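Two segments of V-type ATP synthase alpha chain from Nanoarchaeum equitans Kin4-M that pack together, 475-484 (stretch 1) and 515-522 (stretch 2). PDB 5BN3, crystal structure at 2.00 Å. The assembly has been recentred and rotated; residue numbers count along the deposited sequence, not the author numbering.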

# COMPACT_ATOMS: atom_id res chain seq x y z
N LYS A 475 -1.50 -36.86 19.65
CA LYS A 475 -0.08 -37.08 19.36
C LYS A 475 0.16 -38.02 18.18
O LYS A 475 1.16 -37.90 17.49
CB LYS A 475 0.65 -37.61 20.60
CG LYS A 475 0.96 -36.57 21.66
CD LYS A 475 1.81 -37.18 22.77
CE LYS A 475 2.05 -36.19 23.90
NZ LYS A 475 2.82 -36.82 25.01
N ILE A 476 -0.76 -38.96 17.97
CA ILE A 476 -0.63 -39.92 16.88
C ILE A 476 -0.65 -39.23 15.51
O ILE A 476 -0.09 -39.74 14.55
CB ILE A 476 -1.72 -41.03 16.95
CG1 ILE A 476 -1.40 -42.18 15.99
CG2 ILE A 476 -3.11 -40.46 16.69
CD1 ILE A 476 -2.57 -43.10 15.69
N TYR A 477 -1.30 -38.07 15.44
CA TYR A 477 -1.35 -37.32 14.19
C TYR A 477 -0.02 -36.62 13.90
O TYR A 477 0.38 -36.48 12.75
CB TYR A 477 -2.51 -36.32 14.20
CG TYR A 477 -3.86 -36.99 14.09
CD1 TYR A 477 -4.28 -37.55 12.89
CD2 TYR A 477 -4.72 -37.07 15.18
CE1 TYR A 477 -5.51 -38.16 12.78
CE2 TYR A 477 -5.95 -37.68 15.08
CZ TYR A 477 -6.34 -38.23 13.87
OH TYR A 477 -7.57 -38.84 13.76
N LEU A 478 0.66 -36.19 14.96
CA LEU A 478 1.99 -35.61 14.83
C LEU A 478 2.98 -36.71 14.46
O LEU A 478 3.95 -36.47 13.75
CB LEU A 478 2.40 -34.95 16.15
CG LEU A 478 1.38 -34.00 16.77
CD1 LEU A 478 1.91 -33.37 18.05
CD2 LEU A 478 0.96 -32.93 15.78
N HIS A 479 2.72 -37.92 14.96
CA HIS A 479 3.57 -39.07 14.69
C HIS A 479 3.45 -39.50 13.23
O HIS A 479 4.46 -39.60 12.52
CB HIS A 479 3.17 -40.23 15.60
CG HIS A 479 4.09 -41.40 15.52
ND1 HIS A 479 5.44 -41.32 15.83
CD2 HIS A 479 3.87 -42.70 15.18
CE1 HIS A 479 6.00 -42.50 15.68
NE2 HIS A 479 5.06 -43.36 15.29
N MET A 480 2.23 -39.74 12.78
CA MET A 480 1.97 -40.16 11.41
C MET A 480 2.28 -39.05 10.40
O MET A 480 2.73 -39.32 9.29
CB MET A 480 0.51 -40.60 11.24
CG MET A 480 0.13 -41.81 12.08
SD MET A 480 1.20 -43.23 11.78
CE MET A 480 0.99 -43.44 10.02
N GLY A 481 2.01 -37.81 10.80
CA GLY A 481 2.29 -36.66 9.95
C GLY A 481 3.77 -36.55 9.65
O GLY A 481 4.16 -36.27 8.52
N ARG A 482 4.59 -36.78 10.67
CA ARG A 482 6.04 -36.77 10.50
C ARG A 482 6.51 -37.87 9.54
O ARG A 482 7.41 -37.65 8.73
CB ARG A 482 6.74 -36.92 11.86
CG ARG A 482 8.26 -37.05 11.77
CD ARG A 482 8.92 -37.20 13.13
NE ARG A 482 10.37 -37.36 13.03
CZ ARG A 482 11.00 -38.53 13.10
NH1 ARG A 482 10.31 -39.64 13.29
NH2 ARG A 482 12.32 -38.58 12.99
N ILE A 483 5.88 -39.04 9.64
CA ILE A 483 6.21 -40.17 8.79
C ILE A 483 5.87 -39.88 7.32
O ILE A 483 6.65 -40.18 6.42
CB ILE A 483 5.48 -41.45 9.24
CG1 ILE A 483 5.92 -41.85 10.65
CG2 ILE A 483 5.74 -42.60 8.28
CD1 ILE A 483 5.22 -43.08 11.18
N ILE A 484 4.69 -39.30 7.10
CA ILE A 484 4.25 -38.95 5.76
C ILE A 484 5.15 -37.86 5.16
O ILE A 484 5.54 -37.94 4.00
CB ILE A 484 2.77 -38.49 5.77
CG1 ILE A 484 1.86 -39.67 6.13
CG2 ILE A 484 2.38 -37.93 4.41
CD1 ILE A 484 0.46 -39.26 6.57
N LYS A 515 -0.44 -49.42 6.68
CA LYS A 515 -0.43 -50.63 7.49
C LYS A 515 0.08 -50.34 8.90
O LYS A 515 -0.43 -50.88 9.88
CB LYS A 515 0.44 -51.71 6.82
CG LYS A 515 0.41 -53.06 7.52
CD LYS A 515 1.31 -54.07 6.81
CE LYS A 515 0.74 -54.51 5.47
NZ LYS A 515 -0.41 -55.45 5.61
N TYR A 516 1.08 -49.47 8.99
CA TYR A 516 1.59 -49.03 10.29
C TYR A 516 0.52 -48.26 11.03
O TYR A 516 0.35 -48.41 12.24
CB TYR A 516 2.84 -48.16 10.10
CG TYR A 516 3.41 -47.61 11.39
CD1 TYR A 516 4.17 -48.42 12.23
CD2 TYR A 516 3.21 -46.29 11.76
CE1 TYR A 516 4.71 -47.92 13.40
CE2 TYR A 516 3.74 -45.79 12.94
CZ TYR A 516 4.49 -46.61 13.75
OH TYR A 516 5.03 -46.13 14.92
N TYR A 517 -0.22 -47.44 10.29
CA TYR A 517 -1.26 -46.57 10.85
C TYR A 517 -2.39 -47.35 11.51
O TYR A 517 -2.77 -47.06 12.65
CB TYR A 517 -1.82 -45.66 9.76
CG TYR A 517 -2.84 -44.65 10.23
CD1 TYR A 517 -2.64 -43.92 11.39
CD2 TYR A 517 -4.00 -44.41 9.50
CE1 TYR A 517 -3.57 -42.99 11.82
CE2 TYR A 517 -4.93 -43.48 9.92
CZ TYR A 517 -4.71 -42.77 11.08
OH TYR A 517 -5.63 -41.85 11.51
N VAL A 518 -2.93 -48.34 10.79
CA VAL A 518 -4.04 -49.13 11.30
C VAL A 518 -3.64 -49.95 12.53
O VAL A 518 -4.47 -50.22 13.40
CB VAL A 518 -4.64 -50.06 10.22
CG1 VAL A 518 -5.14 -49.26 9.03
CG2 VAL A 518 -3.61 -51.08 9.76
N THR A 519 -2.37 -50.32 12.60
CA THR A 519 -1.84 -51.07 13.74
C THR A 519 -1.72 -50.19 14.98
O THR A 519 -2.19 -50.55 16.06
CB THR A 519 -0.47 -51.68 13.43
OG1 THR A 519 -0.59 -52.60 12.33
CG2 THR A 519 0.09 -52.41 14.64
N VAL A 520 -1.09 -49.03 14.82
CA VAL A 520 -0.90 -48.08 15.92
C VAL A 520 -2.23 -47.63 16.53
O VAL A 520 -2.36 -47.53 17.75
CB VAL A 520 -0.09 -46.85 15.45
CG1 VAL A 520 -0.02 -45.80 16.54
CG2 VAL A 520 1.31 -47.27 15.05
N LYS A 521 -3.22 -47.38 15.67
CA LYS A 521 -4.55 -46.99 16.13
C LYS A 521 -5.20 -48.07 16.98
O LYS A 521 -5.79 -47.78 18.03
CB LYS A 521 -5.43 -46.66 14.93
N GLN A 522 -5.09 -49.32 16.54
CA GLN A 522 -5.64 -50.45 17.28
C GLN A 522 -4.98 -50.61 18.64
O GLN A 522 -5.59 -51.12 19.58
CB GLN A 522 -5.47 -51.73 16.46

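Both stretches are helical throughout, each a section of a longer helix, and they run nearly antiparallel: their N-to-C directions differ by 166°, and the axes come no closer than 11.3 Å. That separation is wide for a helix pair, and it leaves the space between the backbones to side chains, two of them tyrosines from stretch 2. The register follows the antiparallel sense, with Ile476 CA 8.1 Å from Lys521 CA and Met480 CA 7.2 Å from Tyr517 CA, so a step of four residues forward on one helix matches four back on the other. Together the two surfaces bury 371 Å².

Lys475 lies out of reach, and the contact begins at Ile476. Its CA-to-CB bond points toward stretch 2, and with chi1 and chi2 both t the side chain is extended, which carries CD1 to 3.8 Å from Val520 CG1 and 4.0 Å from Tyr517 CE1. These are van der Waals distances between apolar groups. Lys521 has no modelled side chain beyond CB, so its part here is limited to the atoms present.

The CA-to-CB bond of Tyr477 points away, yet its ring comes back within range: CE1 lies 3.9 Å from Tyr517 OH. The approach to the ring is oblique, and the pair is a contact without a hydrogen bond. Leu478 takes no part.

His479 supplies the one hydrogen bond between the stretches. Its NE2 lies 2.8 Å from Tyr516 OH, with an angle of 165°, so the bond is short and nearly straight; either atom could be the donor. Tyr516 OH lies near the plane of the His479 ring, which suits the in-plane lone pair or N–H of NE2, and NE2 in turn lies near the plane of the Tyr516 ring. The rings meet rim to rim, centroids 5.7 Å apart and planes at 46°, with no stacking.

Met480 reaches both tyrosines. All three of its chi angles are m, and this folded conformation places SD 3.7 Å from Tyr516 CD2, at the edge of that ring, 80° off its normal. Meanwhile CG packs 3.5 Å from Tyr517 CD1, an oblique approach. The thioether is polarizable and apolar enough to suit both surroundings.

Gly481 and Arg482 make no contact across the interface. At Ile483 the CA-to-CB bond again points toward stretch 2, and Ile483 CD1 meets Tyr516 CE2 at 3.6 Å. Tyr516 thus combines a polar link through its hydroxyl with apolar packing along its ring. Ile484 makes no contact and lies beyond the interface.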